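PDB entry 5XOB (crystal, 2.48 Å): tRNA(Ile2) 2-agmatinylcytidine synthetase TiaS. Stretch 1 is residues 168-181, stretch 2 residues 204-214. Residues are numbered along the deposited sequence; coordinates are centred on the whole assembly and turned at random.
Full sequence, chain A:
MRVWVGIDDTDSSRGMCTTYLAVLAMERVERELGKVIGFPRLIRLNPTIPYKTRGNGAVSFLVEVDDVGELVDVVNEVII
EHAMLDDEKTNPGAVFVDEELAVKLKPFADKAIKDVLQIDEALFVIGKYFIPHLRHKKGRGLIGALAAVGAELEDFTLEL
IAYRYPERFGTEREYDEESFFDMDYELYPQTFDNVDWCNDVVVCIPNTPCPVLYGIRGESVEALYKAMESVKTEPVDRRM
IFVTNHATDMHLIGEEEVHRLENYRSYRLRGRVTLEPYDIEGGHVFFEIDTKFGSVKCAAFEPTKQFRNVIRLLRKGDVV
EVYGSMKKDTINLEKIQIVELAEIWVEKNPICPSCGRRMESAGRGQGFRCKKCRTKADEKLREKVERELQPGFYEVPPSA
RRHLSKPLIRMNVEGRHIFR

Stretch 1, residues 168-181: RFGTEREYDEESFF
Stretch 2 204-214: CIPNTPCPVLY

Residues 168-181 open with a turn, continue as an extended segment and end in a helix. The turn is a type II beta turn from Arg168 to Thr171, with Phe169 at phi/psi -61/139° and Gly170 at 87/-11°. At these angles a CB on Gly170 would be jammed against the preceding carbonyl oxygen, so glycine suits the position. Thr171 OG1 (chi1 p) ties the turn by donating to Arg168 O at 2.7 Å. Residues 172-175 are extended, and the helix follows Asp176, whose side chain (chi1 t) caps it: Ser179 N donates to Asp176 OD1 at 2.7 Å. Residues 204-214 are largely irregular, with a corner at Leu213 (-81/-58°). End to end the stretches run roughly opposite ways, but the register is irregular: Gly170 CA lies 4.4 Å from Pro209 CA, Phe169 CA 6.1 Å from Pro211 CA, Arg173 CA 7.1 Å from Leu213 CA, and Phe180 CA 8.9 Å from Cys204 CA. Together they bury 623 Å².

Arg173 contributes the largest share. Its CA-to-CB bond points toward the second stretch, and chi angles of -58°, 109°, -172° and -68° carry the guanidinium among backbone carbonyls. Arg173 NH1 donates to Val212 O at 2.6 Å and Arg173 NH2 to Thr208 O at 2.7 Å; Arg173 NH2 also makes a weak bond to Val212 O at 3.0 Å. Both acceptors lie at the guanidinium edge, near its plane, where the N-H groups point, whereas Pro206 O sits over one face, 3.5 Å from Arg173 NE, without a hydrogen bond. Arginine suits this place because its long side chain presents several donors at once, and so links separate points of a loop through its main chain. Its aliphatic part is useful too: Arg173 CG lies 4.1 Å from Leu213 CD2.

The second anchor is Ile205, pointing toward the first stretch with chi1 m and chi2 t. Ile205 CD1 sits in the angle formed by two rings, 3.6 Å from the centroid of Tyr175 (chi1 p, chi2 91°) and 3.9 Å from that of Phe180 (chi1 m, chi2 -96°), over a face of each. The ethyl arm of isoleucine ends in a methyl that can make CH-pi contacts with both rings. Phe180 is buried, as befits an apolar ring; Phe180 CD1 lies 3.7 Å from Cys204 SG (chi1 p), an oblique sulfur-aromatic contact, and Tyr214 CD1 approaches its edge, 4.3 Å from Phe180 CZ.

Near the turn, Phe169 (chi1 m, chi2 167°) starts sideways but brings its ring end nearer, placing Phe169 CZ 3.7 Å from Pro211 CB, where the compact proline ring offers an apolar surface.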

# COMPACT_ATOMS: atom_id res chain seq x y z
N ARG A 168 -21.18 15.53 13.85
CA ARG A 168 -19.89 16.16 13.63
C ARG A 168 -19.20 15.76 12.33
O ARG A 168 -18.01 16.01 12.18
CB ARG A 168 -18.95 15.96 14.83
CG ARG A 168 -19.21 14.74 15.71
CD ARG A 168 -18.29 14.78 16.92
NE ARG A 168 -18.92 14.28 18.15
CZ ARG A 168 -18.58 14.65 19.38
NH1 ARG A 168 -17.59 15.53 19.60
NH2 ARG A 168 -19.23 14.13 20.43
N PHE A 169 -19.93 15.19 11.37
CA PHE A 169 -19.33 14.93 10.05
C PHE A 169 -18.91 16.26 9.41
O PHE A 169 -19.62 17.26 9.52
CB PHE A 169 -20.30 14.23 9.08
CG PHE A 169 -20.61 12.78 9.42
CD1 PHE A 169 -21.67 12.14 8.79
CD2 PHE A 169 -19.86 12.06 10.35
CE1 PHE A 169 -21.97 10.81 9.07
CE2 PHE A 169 -20.16 10.74 10.64
CZ PHE A 169 -21.21 10.11 10.00
N GLY A 170 -17.74 16.26 8.77
CA GLY A 170 -17.27 17.42 8.02
C GLY A 170 -16.49 18.43 8.84
O GLY A 170 -15.88 19.35 8.27
N THR A 171 -16.51 18.28 10.16
CA THR A 171 -15.80 19.17 11.07
C THR A 171 -14.39 18.63 11.33
O THR A 171 -14.10 17.48 11.00
CB THR A 171 -16.56 19.31 12.40
OG1 THR A 171 -16.54 18.07 13.11
CG2 THR A 171 -18.02 19.72 12.17
N GLU A 172 -13.52 19.45 11.91
CA GLU A 172 -12.19 18.99 12.30
C GLU A 172 -12.30 17.99 13.45
O GLU A 172 -13.14 18.14 14.34
CB GLU A 172 -11.31 20.17 12.73
CG GLU A 172 -10.54 20.82 11.60
CD GLU A 172 -9.08 20.39 11.56
OE1 GLU A 172 -8.30 20.88 12.41
OE2 GLU A 172 -8.71 19.57 10.69
N ARG A 173 -11.44 16.98 13.43
CA ARG A 173 -11.44 15.95 14.46
C ARG A 173 -10.74 16.43 15.73
O ARG A 173 -9.84 17.27 15.68
CB ARG A 173 -10.74 14.69 13.95
CG ARG A 173 -11.36 14.11 12.70
CD ARG A 173 -10.51 14.29 11.45
NE ARG A 173 -11.27 13.88 10.27
CZ ARG A 173 -11.62 12.63 10.01
NH1 ARG A 173 -11.27 11.63 10.81
NH2 ARG A 173 -12.34 12.36 8.92
N GLU A 174 -11.14 15.89 16.88
CA GLU A 174 -10.48 16.16 18.15
C GLU A 174 -9.88 14.87 18.72
O GLU A 174 -10.57 13.86 18.87
CB GLU A 174 -11.46 16.78 19.14
N TYR A 175 -8.58 14.92 19.03
CA TYR A 175 -7.85 13.76 19.53
C TYR A 175 -6.51 14.16 20.15
O TYR A 175 -5.91 15.17 19.77
CB TYR A 175 -7.60 12.75 18.39
CG TYR A 175 -6.75 13.32 17.27
CD1 TYR A 175 -5.36 13.18 17.28
CD2 TYR A 175 -7.33 14.00 16.20
CE1 TYR A 175 -4.58 13.71 16.27
CE2 TYR A 175 -6.56 14.53 15.18
CZ TYR A 175 -5.18 14.38 15.22
OH TYR A 175 -4.40 14.90 14.21
N ASP A 176 -6.05 13.35 21.10
CA ASP A 176 -4.75 13.55 21.72
C ASP A 176 -3.70 12.84 20.87
O ASP A 176 -3.67 11.61 20.81
CB ASP A 176 -4.77 13.00 23.15
CG ASP A 176 -3.47 13.26 23.91
OD1 ASP A 176 -2.44 12.64 23.57
OD2 ASP A 176 -3.49 14.06 24.87
N GLU A 177 -2.85 13.62 20.21
CA GLU A 177 -1.73 13.10 19.43
C GLU A 177 -0.86 12.11 20.20
O GLU A 177 -0.59 11.00 19.72
CB GLU A 177 -0.83 14.24 18.95
CG GLU A 177 -1.02 14.60 17.50
CD GLU A 177 -0.14 15.76 17.06
OE1 GLU A 177 0.90 16.01 17.70
OE2 GLU A 177 -0.50 16.42 16.06
N GLU A 178 -0.39 12.53 21.37
CA GLU A 178 0.53 11.72 22.16
C GLU A 178 -0.08 10.35 22.43
O GLU A 178 0.61 9.33 22.36
CB GLU A 178 0.86 12.44 23.49
CG GLU A 178 2.06 11.87 24.24
CD GLU A 178 3.34 11.83 23.40
OE1 GLU A 178 4.21 10.99 23.69
OE2 GLU A 178 3.47 12.64 22.44
N SER A 179 -1.38 10.35 22.71
CA SER A 179 -2.17 9.13 22.84
C SER A 179 -1.80 8.04 21.83
O SER A 179 -1.69 6.86 22.19
CB SER A 179 -3.64 9.46 22.66
OG SER A 179 -4.44 8.45 23.21
N PHE A 180 -1.61 8.43 20.58
CA PHE A 180 -1.37 7.49 19.48
C PHE A 180 0.09 7.03 19.37
O PHE A 180 0.36 5.85 19.11
CB PHE A 180 -1.83 8.10 18.16
CG PHE A 180 -3.32 8.24 18.05
CD1 PHE A 180 -4.08 7.27 17.41
CD2 PHE A 180 -3.96 9.34 18.60
CE1 PHE A 180 -5.46 7.40 17.32
CE2 PHE A 180 -5.33 9.48 18.51
CZ PHE A 180 -6.08 8.50 17.87
N PHE A 181 1.02 7.98 19.53
CA PHE A 181 2.44 7.66 19.63
C PHE A 181 2.70 6.73 20.81
O PHE A 181 3.43 5.75 20.69
CB PHE A 181 3.28 8.93 19.77
CG PHE A 181 3.50 9.67 18.48
CD1 PHE A 181 4.41 9.20 17.54
CD2 PHE A 181 2.81 10.84 18.19
CE1 PHE A 181 4.63 9.87 16.34
CE2 PHE A 181 3.01 11.51 16.99
CZ PHE A 181 3.92 11.03 16.06
N CYS A 204 -3.01 7.05 11.05
CA CYS A 204 -4.29 6.35 11.14
C CYS A 204 -5.50 7.28 11.19
O CYS A 204 -6.63 6.81 11.30
CB CYS A 204 -4.30 5.36 12.32
SG CYS A 204 -3.93 6.03 13.95
N ILE A 205 -5.28 8.58 11.09
CA ILE A 205 -6.34 9.57 11.19
C ILE A 205 -6.46 10.34 9.90
O ILE A 205 -5.58 11.13 9.56
CB ILE A 205 -6.07 10.52 12.37
CG1 ILE A 205 -6.29 9.73 13.67
CG2 ILE A 205 -6.96 11.76 12.30
CD1 ILE A 205 -6.01 10.50 14.94
N PRO A 206 -7.56 10.12 9.16
CA PRO A 206 -7.69 10.70 7.83
C PRO A 206 -7.92 12.21 7.85
O PRO A 206 -8.27 12.79 8.88
CB PRO A 206 -8.88 9.95 7.22
CG PRO A 206 -9.68 9.48 8.38
CD PRO A 206 -8.76 9.34 9.55
N ASN A 207 -7.73 12.82 6.68
CA ASN A 207 -7.77 14.26 6.50
C ASN A 207 -9.06 14.70 5.78
O ASN A 207 -9.13 15.80 5.24
CB ASN A 207 -6.55 14.65 5.65
CG ASN A 207 -6.28 16.14 5.63
OD1 ASN A 207 -6.74 16.89 6.49
ND2 ASN A 207 -5.51 16.58 4.64
N THR A 208 -10.08 13.84 5.80
CA THR A 208 -11.20 13.96 4.87
C THR A 208 -12.56 14.19 5.54
O THR A 208 -12.75 13.83 6.70
CB THR A 208 -11.30 12.72 3.97
OG1 THR A 208 -11.12 11.53 4.75
CG2 THR A 208 -10.23 12.78 2.88
N PRO A 209 -13.52 14.77 4.79
CA PRO A 209 -14.88 15.01 5.28
C PRO A 209 -15.72 13.74 5.47
O PRO A 209 -16.95 13.81 5.40
CB PRO A 209 -15.49 15.88 4.17
CG PRO A 209 -14.71 15.54 2.95
CD PRO A 209 -13.31 15.35 3.45
N CYS A 210 -15.07 12.61 5.73
CA CYS A 210 -15.74 11.31 5.79
C CYS A 210 -16.15 10.95 7.22
O CYS A 210 -15.80 11.67 8.17
CB CYS A 210 -14.81 10.23 5.18
SG CYS A 210 -13.43 9.69 6.22
N PRO A 211 -16.91 9.84 7.39
CA PRO A 211 -17.31 9.35 8.72
C PRO A 211 -16.24 8.66 9.57
O PRO A 211 -16.49 8.40 10.75
CB PRO A 211 -18.43 8.34 8.41
CG PRO A 211 -18.31 8.03 6.96
CD PRO A 211 -17.74 9.25 6.32
N VAL A 212 -15.08 8.34 9.01
CA VAL A 212 -14.05 7.67 9.78
C VAL A 212 -13.34 8.65 10.69
O VAL A 212 -12.87 9.70 10.25
CB VAL A 212 -13.01 6.98 8.88
CG1 VAL A 212 -11.85 6.43 9.70
CG2 VAL A 212 -13.68 5.86 8.09
N LEU A 213 -13.27 8.30 11.97
CA LEU A 213 -12.48 9.04 12.95
C LEU A 213 -11.03 8.60 12.82
O LEU A 213 -10.14 9.41 12.57
CB LEU A 213 -12.98 8.76 14.38
CG LEU A 213 -12.88 9.90 15.40
CD1 LEU A 213 -12.79 9.29 16.80
CD2 LEU A 213 -11.74 10.88 15.17
N TYR A 214 -10.82 7.29 13.00
CA TYR A 214 -9.51 6.68 12.82
C TYR A 214 -9.68 5.21 12.44
O TYR A 214 -10.73 4.61 12.69
CB TYR A 214 -8.66 6.80 14.09
CG TYR A 214 -9.19 6.05 15.30
CD1 TYR A 214 -9.75 6.74 16.37
CD2 TYR A 214 -9.12 4.65 15.39
CE1 TYR A 214 -10.24 6.07 17.49
CE2 TYR A 214 -9.61 3.97 16.51
CZ TYR A 214 -10.16 4.69 17.56
OH TYR A 214 -10.65 4.05 18.68